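Local atomic coordinates of urea carboxylase (Thermus thermophilus, PDB entry 3OEP), a protein that is of unconfirmed function, being a fused homologue of the bacterial KipI and KipA proteins with cyclophilin-like domains rather than a proven allophanate hydrolase. Residues A[26-30]-A[31-35]; A[265-268]-A[269-273]. All blocks are in the same frame, centred on the assembly; numbering follows the deposited sequence.

Contact 1 (A[26-30]-A[31-35]); sequences EALLR and APPPG
Leu-28 meets Pro-33 where helix 15-30 ends, one residue before three prolines. Its CG sits beside the backbone N and anti to the carbonyl carbon (chi1 -74°), and from there the CD2 branch comes within 4.1 Å of CD of Pro-33, a single apolar touch made at an angle. Leu-64 and Leu-67 also pack on Leu-28, while Leu-63 of helix 57-66 lies against Pro-33, so both pack toward that helix and the loop after it.

This is a helix C-terminus followed by proline, whose ring disfavours helical angles at the preceding Ala-31; the loop leads on to strand 36-42 in the region related to carboxyltransferase subdomains C and D. Ala-31 N makes two weak hydrogen bonds, 3.4 Å to Ala-27 O and 3.2 Å to Leu-28 O. Pro-32 has no N-H to continue the pattern: its N lies 2.9 Å from Leu-28 O without bonding, and its ring carbon CD rests 3.4 Å from that same oxygen. A water bridges the break, donating to Ala-27 O at 2.9 Å and to Ala-31 O.

On the exposed side, Arg-30 starts with CG anti to the backbone N (chi1 -167°), then bends at chi3 (-63°), folding back along the helix. The flat guanidinium thereby lies over Glu-26 O, which sits 4.0 Å from its plane, and Ala-27 N is more to one side.

Contact 2 (A[265-268]-A[269-273]); sequences VGNG and AGAPL. With SO4 (sulfate ion), chain E.
Asn-267 and Ala-271 bring their CB atoms to 3.9 Å of each other across the mouth of a tight turn. Following Asn-267 outward, CB is the atom that meets the turn, lying against the Ala-271 methyl. With chi1 at -64°, CG turns back past the backbone N, and the amide is carried away from the turn to the end of strand 331-336 and the residues just after it. There OD1 accepts a hydrogen bond from Gly-338 N, while ND2 donates to Val-336 O and also to Asn-262 OD1. Three bonds thus hold the amide and fix which way round it sits.

The turn itself closes with Ala-271 N donating to Gly-268 O at 3.0 Å. The N-H points almost straight at the oxygen (171°), but the donor stands well above the carbonyl plane. Ala-271 CB also lies 3.5 Å from that oxygen. At the outer corner, Ala-269 N points away from the turn and gives its hydrogen to O3 of a sulfate ion at 2.9 Å, and the Ala-269 methyl sits 3.4 Å from sulfate O2. Arg-263 NH2 holds the same anion, which probably came from the crystallisation liquor. Asn-262 ND2 reaches in to Ala-269 O and Ala-271 O, tying the loop to helix 255-264.

Between that helix and strand 273-277 the connection is thus built from two standard pieces: a Schellman motif with Gly-266, at positive phi, as its C-prime residue, then a type I beta turn from Gly-268 to Ala-271.

In the fold
Both contacts lie where a helix passes into a strand: contact 1 between helix 15-30 and strand 36-42, contact 2 between helix 255-264 and strand 273-277. Contact 1 falls in the part of the chain related to carboxyltransferase subdomains C and D, contact 2 in that related to A and B, and their nearest atoms are about 15 Å apart. Contact 1 is partly buried, with leucine and proline facing helix 57-66 and a water bridging two backbone carbonyls at the helix end. Contact 2 is a surface contact, closed by a backbone hydrogen bond and anchored by an asparagine amide, with a sulfate bound at its rim. One helix is followed, after a single alanine, by prolines; the other ends in a Schellman motif with a positive-phi glycine.

Contact 1 (A[26-30]-A[31-35])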
loop_
_atom_site.group_PDB
_atom_site.type_symbol
_atom_site.label_atom_id
_atom_site.label_comp_id
_atom_site.label_asym_id
_atom_site.label_seq_id
_atom_site.Cartn_x
_atom_site.Cartn_y
_atom_site.Cartn_z
ATOM N N GLU A 26 -17.295 -4.677 10.027
ATOM C CA GLU A 26 -17.007 -5.814 10.909
ATOM C C GLU A 26 -17.775 -7.066 10.497
ATOM O O GLU A 26 -17.208 -8.155 10.467
ATOM C CB GLU A 26 -17.307 -5.463 12.372
ATOM C CG GLU A 26 -16.256 -4.558 12.989
ATOM C CD GLU A 26 -16.637 -4.002 14.357
ATOM O OE1 GLU A 26 -17.770 -4.249 14.831
ATOM O OE2 GLU A 26 -15.796 -3.300 14.957
ATOM N N ALA A 27 -19.056 -6.899 10.178
ATOM C CA ALA A 27 -19.895 -8.021 9.757
ATOM C C ALA A 27 -19.375 -8.655 8.459
ATOM O O ALA A 27 -19.361 -9.880 8.325
ATOM C CB ALA A 27 -21.345 -7.578 9.597
ATOM N N LEU A 28 -18.940 -7.821 7.517
ATOM C CA LEU A 28 -18.364 -8.313 6.260
ATOM C C LEU A 28 -17.043 -9.030 6.489
ATOM O O LEU A 28 -16.813 -10.092 5.915
ATOM C CB LEU A 28 -18.154 -7.175 5.260
ATOM C CG LEU A 28 -19.402 -6.606 4.586
ATOM C CD1 LEU A 28 -19.066 -5.305 3.869
ATOM C CD2 LEU A 28 -20.012 -7.616 3.617
ATOM N N LEU A 29 -16.177 -8.450 7.317
ATOM C CA LEU A 29 -14.837 -9.002 7.545
ATOM C C LEU A 29 -14.894 -10.319 8.339
ATOM O O LEU A 29 -14.016 -11.177 8.210
ATOM C CB LEU A 29 -13.932 -7.967 8.230
ATOM C CG LEU A 29 -13.611 -6.740 7.358
ATOM C CD1 LEU A 29 -13.093 -5.572 8.181
ATOM C CD2 LEU A 29 -12.618 -7.111 6.248
ATOM N N ARG A 30 -15.946 -10.472 9.137
ATOM C CA ARG A 30 -16.220 -11.701 9.877
ATOM C C ARG A 30 -16.558 -12.866 8.938
ATOM O O ARG A 30 -16.177 -14.009 9.198
ATOM C CB ARG A 30 -17.391 -11.438 10.834
ATOM C CG ARG A 30 -17.641 -12.473 11.909
ATOM C CD ARG A 30 -18.769 -11.983 12.818
ATOM N NE ARG A 30 -18.377 -10.753 13.508
ATOM C CZ ARG A 30 -19.139 -9.670 13.684
ATOM N NH1 ARG A 30 -20.383 -9.599 13.218
ATOM N NH2 ARG A 30 -18.637 -8.625 14.332
ATOM N N ALA A 31 -17.265 -12.563 7.852
ATOM C CA ALA A 31 -17.728 -13.573 6.904
ATOM C C ALA A 31 -17.733 -12.991 5.490
ATOM O O ALA A 31 -18.795 -12.740 4.921
ATOM C CB ALA A 31 -19.122 -14.047 7.295
ATOM N N PRO A 32 -16.536 -12.768 4.916
ATOM C CA PRO A 32 -16.443 -12.064 3.640
ATOM C C PRO A 32 -16.991 -12.888 2.485
ATOM O O PRO A 32 -16.585 -14.039 2.318
ATOM C CB PRO A 32 -14.936 -11.830 3.471
ATOM C CG PRO A 32 -14.289 -12.866 4.305
ATOM C CD PRO A 32 -15.211 -13.097 5.467
ATOM N N PRO A 33 -17.922 -12.318 1.703
ATOM C CA PRO A 33 -18.406 -13.051 0.541
ATOM C C PRO A 33 -17.320 -13.188 -0.522
ATOM O O PRO A 33 -16.476 -12.296 -0.650
ATOM C CB PRO A 33 -19.555 -12.183 0.020
ATOM C CG PRO A 33 -19.340 -10.853 0.578
ATOM C CD PRO A 33 -18.599 -11.019 1.863
ATOM N N PRO A 34 -17.325 -14.305 -1.266
ATOM C CA PRO A 34 -16.398 -14.468 -2.384
ATOM C C PRO A 34 -16.464 -13.273 -3.338
ATOM O O PRO A 34 -17.553 -12.876 -3.754
ATOM C CB PRO A 34 -16.898 -15.740 -3.069
ATOM C CG PRO A 34 -17.558 -16.510 -1.993
ATOM C CD PRO A 34 -18.140 -15.514 -1.042
ATOM N N GLY A 35 -15.309 -12.694 -3.651
ATOM C CA GLY A 35 -15.246 -11.519 -4.522
ATOM C C GLY A 35 -15.054 -10.198 -3.792
ATOM O O GLY A 35 -14.695 -9.202 -4.419
HETATM O O HOH W 1 -20.569 -11.086 6.026
#

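Contact 2 (A[265-268]-A[269-273])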
loop_
_atom_site.group_PDB
_atom_site.type_symbol
_atom_site.label_atom_id
_atom_site.label_comp_id
_atom_site.label_asym_id
_atom_site.label_seq_id
_atom_site.Cartn_x
_atom_site.Cartn_y
_atom_site.Cartn_z
ATOM N N VAL A 265 4.965 -21.230 -16.927
ATOM C CA VAL A 265 5.598 -22.347 -16.225
ATOM C C VAL A 265 4.593 -23.227 -15.470
ATOM O O VAL A 265 4.969 -23.985 -14.571
ATOM C CB VAL A 265 6.702 -21.860 -15.278
ATOM C CG1 VAL A 265 7.804 -21.176 -16.076
ATOM C CG2 VAL A 265 6.139 -20.922 -14.189
ATOM N N GLY A 266 3.321 -23.124 -15.838
ATOM C CA GLY A 266 2.281 -23.988 -15.285
ATOM C C GLY A 266 1.816 -23.671 -13.874
ATOM O O GLY A 266 1.156 -24.503 -13.246
ATOM N N ASN A 267 2.137 -22.479 -13.373
ATOM C CA ASN A 267 1.698 -22.062 -12.037
ATOM C C ASN A 267 0.326 -21.414 -12.074
ATOM O O ASN A 267 -0.108 -20.910 -13.109
ATOM C CB ASN A 267 2.649 -21.033 -11.425
ATOM C CG ASN A 267 4.048 -21.573 -11.186
ATOM O OD1 ASN A 267 4.264 -22.785 -11.091
ATOM N ND2 ASN A 267 5.007 -20.662 -11.076
ATOM N N GLY A 268 -0.331 -21.395 -10.919
ATOM C CA GLY A 268 -1.493 -20.532 -10.716
ATOM C C GLY A 268 -1.088 -19.074 -10.878
ATOM O O GLY A 268 0.042 -18.697 -10.557
ATOM N N ALA A 269 -2.013 -18.249 -11.367
ATOM C CA ALA A 269 -1.704 -16.864 -11.743
ATOM C C ALA A 269 -1.062 -16.056 -10.619
ATOM O O ALA A 269 -0.231 -15.182 -10.886
ATOM C CB ALA A 269 -2.959 -16.154 -12.245
ATOM N N GLY A 270 -1.439 -16.357 -9.375
ATOM C CA GLY A 270 -0.943 -15.629 -8.214
ATOM C C GLY A 270 0.137 -16.312 -7.389
ATOM O O GLY A 270 0.414 -15.867 -6.275
ATOM N N ALA A 271 0.752 -17.377 -7.911
ATOM C CA ALA A 271 1.876 -18.037 -7.229
ATOM C C ALA A 271 3.026 -17.043 -7.027
ATOM O O ALA A 271 3.226 -16.158 -7.858
ATOM C CB ALA A 271 2.363 -19.242 -8.022
ATOM N N PRO A 272 3.787 -17.181 -5.923
ATOM C CA PRO A 272 4.835 -16.180 -5.711
ATOM C C PRO A 272 5.912 -16.179 -6.797
ATOM O O PRO A 272 6.424 -17.243 -7.170
ATOM C CB PRO A 272 5.436 -16.580 -4.359
ATOM C CG PRO A 272 4.340 -17.279 -3.654
ATOM C CD PRO A 272 3.622 -18.047 -4.741
ATOM N N LEU A 273 6.249 -14.986 -7.282
ATOM C CA LEU A 273 7.287 -14.811 -8.295
ATOM C C LEU A 273 8.050 -13.526 -7.999
ATOM O O LEU A 273 7.718 -12.816 -7.043
ATOM C CB LEU A 273 6.684 -14.821 -9.711
ATOM C CG LEU A 273 6.021 -13.562 -10.280
ATOM C CD1 LEU A 273 5.496 -13.850 -11.684
ATOM C CD2 LEU A 273 4.923 -13.061 -9.404
HETATM S S SO4 E . -5.008 -19.331 -13.208
HETATM O O1 SO4 E . -3.886 -19.506 -14.127
HETATM O O2 SO4 E . -5.584 -17.999 -13.393
HETATM O O3 SO4 E . -4.557 -19.481 -11.825
HETATM O O4 SO4 E . -6.024 -20.342 -13.498
#